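Local coordinates for probable adenylyl-sulfate kinase (Synechocystis sp., PDB 5CB8), which catalyses the ATP-dependent 3'-phosphorylation of adenosine 5'-phosphosulfate to 3'-phosphoadenylyl sulfate, a step of sulfate assimilation, at residues T27-G32 with A104-A109; G53-V58 with N96-L101; F126-L131 with E170-L175. All coordinates share one frame; numbering follows the deposited sequence. Where two conformers were deposited one is given.

Contact 1: T27-G32 with A104-A109; sequences TIWLTG and AISPYA. With ADX (adenosine-5'-phosphosulfate), chain G.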
# COMPACT_ATOMS: atom_id res chain seq x y z
N THR B 27 -10.86 -9.14 0.86
CA THR B 27 -10.07 -9.11 -0.37
C THR B 27 -10.60 -10.17 -1.33
O THR B 27 -10.62 -11.36 -0.99
CB THR B 27 -8.59 -9.36 -0.09
OG1 THR B 27 -8.06 -8.23 0.62
CG2 THR B 27 -7.81 -9.55 -1.39
N ILE B 28 -11.06 -9.73 -2.50
CA ILE B 28 -11.52 -10.65 -3.53
C ILE B 28 -10.38 -10.78 -4.54
O ILE B 28 -10.05 -9.82 -5.23
CB ILE B 28 -12.80 -10.10 -4.21
CG1 ILE B 28 -13.88 -9.83 -3.15
CG2 ILE B 28 -13.31 -11.08 -5.28
CD1 ILE B 28 -15.05 -9.03 -3.67
N TRP B 29 -9.78 -11.97 -4.61
CA TRP B 29 -8.50 -12.15 -5.29
C TRP B 29 -8.63 -12.98 -6.57
O TRP B 29 -8.80 -14.20 -6.51
CB TRP B 29 -7.49 -12.84 -4.35
CG TRP B 29 -6.08 -12.85 -4.88
CD1 TRP B 29 -5.58 -13.65 -5.87
CD2 TRP B 29 -5.00 -12.01 -4.45
NE1 TRP B 29 -4.25 -13.36 -6.08
CE2 TRP B 29 -3.87 -12.36 -5.22
CE3 TRP B 29 -4.88 -11.00 -3.49
CZ2 TRP B 29 -2.63 -11.72 -5.07
CZ3 TRP B 29 -3.64 -10.37 -3.33
CH2 TRP B 29 -2.54 -10.74 -4.12
N LEU B 30 -8.56 -12.30 -7.71
CA LEU B 30 -8.69 -12.98 -9.00
C LEU B 30 -7.32 -13.40 -9.53
O LEU B 30 -6.44 -12.57 -9.77
CB LEU B 30 -9.41 -12.09 -10.02
CG LEU B 30 -10.95 -12.11 -9.94
CD1 LEU B 30 -11.45 -11.60 -8.61
CD2 LEU B 30 -11.58 -11.31 -11.07
N THR B 31 -7.14 -14.71 -9.71
CA THR B 31 -5.91 -15.27 -10.22
C THR B 31 -6.21 -16.02 -11.52
O THR B 31 -7.30 -16.55 -11.70
CB THR B 31 -5.27 -16.22 -9.18
OG1 THR B 31 -4.07 -16.81 -9.71
CG2 THR B 31 -6.24 -17.33 -8.78
N GLY B 32 -5.25 -16.07 -12.44
CA GLY B 32 -5.47 -16.78 -13.69
C GLY B 32 -4.50 -16.33 -14.77
O GLY B 32 -3.78 -15.35 -14.57
N ALA B 104 -4.52 -10.17 -10.49
CA ALA B 104 -3.10 -10.40 -10.72
C ALA B 104 -2.90 -11.84 -11.12
O ALA B 104 -3.57 -12.72 -10.59
CB ALA B 104 -2.29 -10.07 -9.46
N ILE B 105 -1.98 -12.09 -12.05
CA ILE B 105 -1.73 -13.46 -12.47
C ILE B 105 -1.47 -14.32 -11.24
O ILE B 105 -2.07 -15.38 -11.10
CB ILE B 105 -0.57 -13.58 -13.46
CG1 ILE B 105 -0.97 -13.03 -14.83
CG2 ILE B 105 -0.15 -15.04 -13.63
CD1 ILE B 105 0.18 -13.06 -15.84
N SER B 106 -0.63 -13.82 -10.33
CA SER B 106 -0.30 -14.52 -9.08
C SER B 106 -0.16 -16.03 -9.26
O SER B 106 -0.95 -16.81 -8.71
CB SER B 106 -1.32 -14.20 -7.98
OG SER B 106 -2.66 -14.30 -8.44
N PRO B 107 0.86 -16.45 -10.03
CA PRO B 107 0.95 -17.82 -10.53
C PRO B 107 1.43 -18.82 -9.48
O PRO B 107 1.33 -20.02 -9.73
CB PRO B 107 1.99 -17.71 -11.65
CG PRO B 107 2.89 -16.58 -11.20
CD PRO B 107 1.97 -15.60 -10.51
N TYR B 108 1.94 -18.36 -8.34
CA TYR B 108 2.41 -19.29 -7.31
C TYR B 108 1.40 -19.52 -6.18
O TYR B 108 1.08 -18.60 -5.41
CB TYR B 108 3.77 -18.85 -6.76
CG TYR B 108 4.85 -18.92 -7.81
CD1 TYR B 108 5.41 -20.14 -8.16
CD2 TYR B 108 5.27 -17.78 -8.49
CE1 TYR B 108 6.39 -20.23 -9.14
CE2 TYR B 108 6.25 -17.86 -9.47
CZ TYR B 108 6.81 -19.08 -9.79
OH TYR B 108 7.79 -19.18 -10.76
N ALA B 109 0.93 -20.76 -6.06
CA ALA B 109 -0.08 -21.13 -5.06
C ALA B 109 0.36 -20.83 -3.62
O ALA B 109 -0.43 -20.33 -2.82
CB ALA B 109 -0.47 -22.60 -5.21
SB ADX G . 2.28 -11.49 -11.48
O1B ADX G . 3.33 -10.77 -10.75
O2B ADX G . 1.06 -11.64 -10.67
O3B ADX G . 2.81 -12.80 -11.90
PA ADX G . 0.98 -9.46 -12.83
O1A ADX G . 1.37 -8.42 -11.77
O2A ADX G . -0.50 -9.80 -12.79
O3A ADX G . 1.93 -10.73 -12.74
O5' ADX G . 1.32 -8.82 -14.25
C5' ADX G . 0.98 -9.51 -15.42
C4' ADX G . 0.86 -8.69 -16.58
O4' ADX G . 2.21 -8.29 -17.00
C3' ADX G . 0.26 -9.43 -17.69
O3' ADX G . -1.04 -9.07 -17.82
C2' ADX G . 1.01 -8.99 -18.90
O2' ADX G . 0.34 -7.99 -19.51
C1' ADX G . 2.31 -8.45 -18.40
N9 ADX G . 3.47 -9.24 -18.68
C8 ADX G . 4.64 -8.80 -19.21
N7 ADX G . 5.53 -9.79 -19.17
C5 ADX G . 4.95 -10.87 -18.60
C6 ADX G . 5.41 -12.15 -18.29
N6 ADX G . 6.79 -12.53 -18.55
N1 ADX G . 4.56 -13.03 -17.72
C2 ADX G . 3.29 -12.67 -17.43
N3 ADX G . 2.82 -11.44 -17.70
C4 ADX G . 3.63 -10.52 -18.28
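The indole of Trp-29 meets Ser-106 with its edge: NE1 points its N-H at OG, 3.0 Å away and close to the ring plane, and the bond is nearly straight at 164°. Ser-106 CB also lies in that plane, as does Thr-27 CG2, while Phe-122 brings a second ring against the indole and Ile-83 of helix 76-94 touches it. CG of Trp-29 is anti to the backbone N (chi1 -170°), which swings the long side chain toward the loop. Ser-106 OG donates to Ala-104 O at 2.8 Å, from above the carbonyl plane, so the hydroxyl is fixed from two directions. Thr-31 OG1 donates to Ile-105 O over 2.8 Å and is also bonded to Tyr-161 OH, while Ala-104 N reaches Leu-30 O at 3.2 Å. A phenylalanine at Trp-29 would probably leave Ser-106 OG without its N-H donor and less firmly oriented. The loop's backbone serves the substrate: Ile-105 N binds ADX O2A and Ser-106 N binds ADX O2B, each at 2.8 Å. Strand 26-31, leading into Gly-32 of the P-loop, is thus bonded to a substrate-binding loop whose Ser-106 is probably the phosphoserine intermediate of an APS kinase active site.

Contact 2: G53-V58 with N96-L101; sequences GYRLEV and NGVIVL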
# COMPACT_ATOMS: atom_id res chain seq x y z
N GLY B 53 -23.57 0.93 -3.54
CA GLY B 53 -23.16 1.81 -2.46
C GLY B 53 -21.96 1.32 -1.68
O GLY B 53 -21.60 1.91 -0.66
N TYR B 54 -21.34 0.25 -2.16
CA TYR B 54 -20.20 -0.32 -1.45
C TYR B 54 -18.91 0.45 -1.70
O TYR B 54 -18.72 1.06 -2.76
CB TYR B 54 -20.03 -1.82 -1.77
CG TYR B 54 -21.19 -2.62 -1.24
CD1 TYR B 54 -21.31 -2.89 0.12
CD2 TYR B 54 -22.18 -3.10 -2.09
CE1 TYR B 54 -22.38 -3.61 0.61
CE2 TYR B 54 -23.25 -3.82 -1.61
CZ TYR B 54 -23.35 -4.07 -0.26
OH TYR B 54 -24.42 -4.80 0.22
N ARG B 55 -18.05 0.41 -0.68
CA ARG B 55 -16.80 1.16 -0.59
C ARG B 55 -15.68 0.22 -1.01
O ARG B 55 -15.41 -0.75 -0.31
CB ARG B 55 -16.61 1.52 0.89
CG ARG B 55 -15.80 2.75 1.22
CD ARG B 55 -15.06 2.57 2.57
NE ARG B 55 -15.86 1.92 3.62
CZ ARG B 55 -15.37 1.50 4.78
NH1 ARG B 55 -14.08 1.66 5.06
NH2 ARG B 55 -16.16 0.93 5.68
N LEU B 56 -15.03 0.49 -2.14
CA LEU B 56 -14.02 -0.45 -2.63
C LEU B 56 -12.75 0.18 -3.18
O LEU B 56 -12.70 1.39 -3.44
CB LEU B 56 -14.63 -1.41 -3.65
CG LEU B 56 -15.04 -0.89 -5.03
CD1 LEU B 56 -13.89 -0.95 -6.01
CD2 LEU B 56 -16.21 -1.69 -5.56
N GLU B 57 -11.72 -0.65 -3.33
CA GLU B 57 -10.49 -0.27 -4.02
C GLU B 57 -10.12 -1.40 -4.96
O GLU B 57 -10.30 -2.57 -4.64
CB GLU B 57 -9.34 -0.04 -3.02
CG GLU B 57 -9.53 1.19 -2.10
CD GLU B 57 -9.56 2.50 -2.88
OE1 GLU B 57 -9.06 2.54 -4.03
OE2 GLU B 57 -10.08 3.50 -2.33
N VAL B 58 -9.60 -1.05 -6.13
CA VAL B 58 -9.15 -2.07 -7.08
C VAL B 58 -7.64 -2.04 -7.16
O VAL B 58 -7.05 -0.96 -7.30
CB VAL B 58 -9.72 -1.81 -8.48
CG1 VAL B 58 -9.18 -2.84 -9.48
CG2 VAL B 58 -11.23 -1.87 -8.44
N ASN B 96 -9.66 -2.57 7.61
CA ASN B 96 -10.37 -1.33 7.92
C ASN B 96 -11.72 -1.22 7.21
O ASN B 96 -12.25 -0.12 7.03
CB ASN B 96 -9.50 -0.10 7.64
CG ASN B 96 -8.39 0.05 8.66
OD1 ASN B 96 -8.63 0.48 9.79
ND2 ASN B 96 -7.17 -0.34 8.29
N GLY B 97 -12.27 -2.36 6.81
CA GLY B 97 -13.64 -2.40 6.30
C GLY B 97 -13.81 -2.27 4.80
O GLY B 97 -14.94 -2.33 4.30
N VAL B 98 -12.71 -2.10 4.07
CA VAL B 98 -12.78 -1.90 2.62
C VAL B 98 -12.87 -3.23 1.85
O VAL B 98 -12.25 -4.23 2.23
CB VAL B 98 -11.55 -1.10 2.12
CG1 VAL B 98 -11.71 -0.74 0.66
CG2 VAL B 98 -11.37 0.17 2.94
N ILE B 99 -13.67 -3.23 0.78
CA ILE B 99 -13.71 -4.37 -0.13
C ILE B 99 -12.61 -4.15 -1.16
O ILE B 99 -12.61 -3.14 -1.87
CB ILE B 99 -15.08 -4.47 -0.84
CG1 ILE B 99 -16.17 -4.89 0.15
CG2 ILE B 99 -15.01 -5.46 -1.99
CD1 ILE B 99 -17.59 -4.82 -0.42
N VAL B 100 -11.66 -5.07 -1.24
CA VAL B 100 -10.52 -4.92 -2.14
C VAL B 100 -10.61 -5.91 -3.28
O VAL B 100 -10.71 -7.12 -3.05
CB VAL B 100 -9.19 -5.14 -1.39
CG1 VAL B 100 -7.99 -4.86 -2.32
CG2 VAL B 100 -9.13 -4.25 -0.16
N LEU B 101 -10.60 -5.41 -4.52
CA LEU B 101 -10.61 -6.28 -5.69
C LEU B 101 -9.20 -6.36 -6.25
O LEU B 101 -8.67 -5.37 -6.74
CB LEU B 101 -11.53 -5.73 -6.79
CG LEU B 101 -13.03 -6.00 -6.75
CD1 LEU B 101 -13.59 -5.91 -5.36
CD2 LEU B 101 -13.79 -5.06 -7.68
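Leu-56 to Val-58 and Ile-99 to Leu-101 are paired parallel strands at one margin of the central sheet, inclined by 18°. Their backbone bonds alternate: Ile-99 N to Arg-55 O at 3.2 Å, Glu-57 N to Ile-99 O at 3.0 Å, and Leu-101 N to Glu-57 O at 2.9 Å. Leu-56, Val-58, Ile-99 and Leu-101 share one face. Branched and aliphatic residues suit it, since Leu-56 CB lies against Ile-99 CB at 4.2 Å and Val-58 CG2 meets Leu-101 CD2 obliquely, with helix 38-50 touching Leu-56 and Val-58. Tyr-54 adds its CB to the CD1 end of Ile-99, while its hydroxyl bonds to Glu-196 N. On the face of Glu-57 and Val-100, the CG of Glu-57 rests against Val-98 CG1, just ahead of the strand, at 4.0 Å, and the carboxylate leads away to Arg-95 and Asn-96 of the second subunit. Arg-55 bends at chi2 and chi3 (-42° at chi3), carrying its guanidinium to the Asn-96 to Gly-97 turn: NH1 donates to Asn-96 O at 3.2 Å, 146° at the hydrogen, and Gly-97 O lies above one face. Gly-97 has positive phi and closes helix 76-94 with a Schellman motif; a CB there would collide with the preceding carbonyl O and crowd Arg-55 NH2. Helix 76-94 links the two neighbouring strands in a beta-alpha-beta crossover of a P-loop kinase fold, one edge forming part of the dimer interface.

Contact 3: F126-L131 with E170-L175; sequences FVNAPL and ECRTDL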
# COMPACT_ATOMS: atom_id res chain seq x y z
N PHE B 126 -10.67 -18.25 -8.98
CA PHE B 126 -9.90 -18.81 -10.09
C PHE B 126 -10.57 -18.43 -11.41
O PHE B 126 -11.61 -18.98 -11.77
CB PHE B 126 -9.84 -20.34 -9.95
CG PHE B 126 -9.01 -21.04 -11.01
CD1 PHE B 126 -8.13 -20.33 -11.82
CD2 PHE B 126 -9.11 -22.41 -11.18
CE1 PHE B 126 -7.37 -20.98 -12.78
CE2 PHE B 126 -8.35 -23.07 -12.13
CZ PHE B 126 -7.48 -22.35 -12.94
N VAL B 127 -9.99 -17.46 -12.11
CA VAL B 127 -10.44 -17.11 -13.44
C VAL B 127 -9.75 -18.07 -14.40
O VAL B 127 -8.58 -17.89 -14.75
CB VAL B 127 -10.11 -15.65 -13.78
CG1 VAL B 127 -10.70 -15.28 -15.13
CG2 VAL B 127 -10.68 -14.74 -12.69
N ASN B 128 -10.50 -19.10 -14.80
CA ASN B 128 -9.94 -20.26 -15.48
C ASN B 128 -10.32 -20.30 -16.95
O ASN B 128 -11.44 -20.67 -17.30
CB ASN B 128 -10.45 -21.53 -14.77
CG ASN B 128 -9.91 -22.82 -15.37
OD1 ASN B 128 -9.03 -22.82 -16.24
ND2 ASN B 128 -10.41 -23.95 -14.87
N ALA B 129 -9.39 -19.90 -17.82
CA ALA B 129 -9.55 -20.06 -19.26
C ALA B 129 -8.45 -20.98 -19.78
O ALA B 129 -7.33 -20.93 -19.28
CB ALA B 129 -9.48 -18.71 -19.96
N PRO B 130 -8.75 -21.81 -20.79
CA PRO B 130 -7.71 -22.71 -21.31
C PRO B 130 -6.57 -21.90 -21.91
O PRO B 130 -6.81 -20.82 -22.46
CB PRO B 130 -8.43 -23.47 -22.42
CG PRO B 130 -9.89 -23.42 -22.03
CD PRO B 130 -10.06 -22.06 -21.41
N LEU B 131 -5.34 -22.40 -21.80
CA LEU B 131 -4.20 -21.71 -22.39
C LEU B 131 -4.42 -21.46 -23.87
O LEU B 131 -4.11 -20.38 -24.38
CB LEU B 131 -2.91 -22.52 -22.19
CG LEU B 131 -1.66 -21.89 -22.82
CD1 LEU B 131 -1.18 -20.69 -22.01
CD2 LEU B 131 -0.53 -22.90 -22.97
N GLU B 170 -14.91 -20.32 -8.87
CA GLU B 170 -14.19 -20.54 -10.12
C GLU B 170 -15.03 -20.02 -11.28
O GLU B 170 -16.23 -20.28 -11.34
CB GLU B 170 -13.87 -22.02 -10.33
CG GLU B 170 -13.08 -22.32 -11.62
CD GLU B 170 -12.51 -23.74 -11.62
OE1 GLU B 170 -12.17 -24.24 -12.71
OE2 GLU B 170 -12.41 -24.34 -10.53
N CYS B 171 -14.40 -19.28 -12.18
CA CYS B 171 -15.08 -18.72 -13.34
C CYS B 171 -14.43 -19.29 -14.59
O CYS B 171 -13.28 -18.95 -14.91
CB CYS B 171 -14.98 -17.20 -13.34
SG CYS B 171 -15.66 -16.41 -11.85
N ARG B 172 -15.13 -20.19 -15.28
CA ARG B 172 -14.59 -20.76 -16.51
C ARG B 172 -15.03 -19.88 -17.66
O ARG B 172 -16.08 -20.11 -18.27
CB ARG B 172 -15.04 -22.23 -16.66
CG ARG B 172 -14.47 -23.07 -15.52
CD ARG B 172 -14.77 -24.57 -15.61
NE ARG B 172 -14.02 -25.25 -14.55
CZ ARG B 172 -14.01 -26.56 -14.33
NH1 ARG B 172 -14.72 -27.37 -15.10
NH2 ARG B 172 -13.29 -27.05 -13.34
N THR B 173 -14.22 -18.87 -17.96
CA THR B 173 -14.67 -17.75 -18.80
C THR B 173 -14.93 -18.12 -20.25
O THR B 173 -15.59 -17.36 -20.96
CB THR B 173 -13.70 -16.56 -18.72
OG1 THR B 173 -12.38 -17.02 -19.01
CG2 THR B 173 -13.72 -15.97 -17.32
N ASP B 174 -14.42 -19.27 -20.69
CA ASP B 174 -14.70 -19.76 -22.04
C ASP B 174 -16.05 -20.47 -22.12
O ASP B 174 -16.54 -20.77 -23.21
CB ASP B 174 -13.59 -20.71 -22.50
CG ASP B 174 -13.34 -21.84 -21.51
OD1 ASP B 174 -13.31 -21.59 -20.28
OD2 ASP B 174 -13.15 -22.98 -21.97
N LEU B 175 -16.64 -20.74 -20.95
CA LEU B 175 -17.88 -21.54 -20.90
C LEU B 175 -19.04 -20.85 -20.18
O LEU B 175 -20.14 -21.40 -20.10
CB LEU B 175 -17.60 -22.89 -20.23
CG LEU B 175 -16.44 -23.71 -20.77
CD1 LEU B 175 -16.18 -24.92 -19.88
CD2 LEU B 175 -16.71 -24.15 -22.21
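Phe-126 and Glu-170 run side by side from neighbouring parallel strands, Phe-126 CD2 coming within 3.7 Å of Glu-170 CD. Phe-126, with CG anti to its backbone N (chi1 -177°), lays one ring face against Asn-128 CB, which sits over its centre. Glu-170 is extended beyond CG, and this reach brings OE1 to the amide of Asn-128, whose CG is also anti (chi1 -179°). Asn-128 ND2 donates to Glu-170 OE1 at 2.8 Å, from the anti side of the carboxylate and 32° out of its plane. Arg-172, stretched from CG to NE, grips OE1 side-on with NE at 2.8 Å and NH2 at 3.1 Å, both from above the carboxylate plane, in a salt bridge. On the face of Val-127 and Cys-171, Val-127 CG1 packs on Thr-173 CG2 at 3.8 Å near Ile-41; threonine suits the spot, its methyl facing the valine while OG1 bonds to Ala-36 O. Cys-171 N to Phe-126 O and Asn-128 N to Cys-171 O, both 2.8 Å, join the strands; a weak Thr-173 N to Asn-128 O bond follows. Three N-H donors meet on OE1, two from the arginine cation and one neutral, which probably favours an ionised Glu-170 and limits its carboxylate's rotation.

In the fold
One parallel sheet carries all three contacts. Contact 1 lies near the centre of the chain, all its touching residues buried, with its strand 26-31 between the two others: Ile-28 N bonds to Val-100 O of contact 2, and Thr-31 O accepts from Val-127 N of contact 3. Contacts 2 and 3 lie about 24 Å apart, centre to centre, at the sheet's two margins, and both pack against helix 38-50. Chemistry follows place. In the middle, an indole and hydroxyls hold a loop whose backbone amides bind the substrate; at 53-58 with 96-101, aliphatic pairs dominate and the carboxylate of Glu-57 turns to the second subunit; at 126-131 with 170-175, the partly exposed rim carries an intrachain salt bridge.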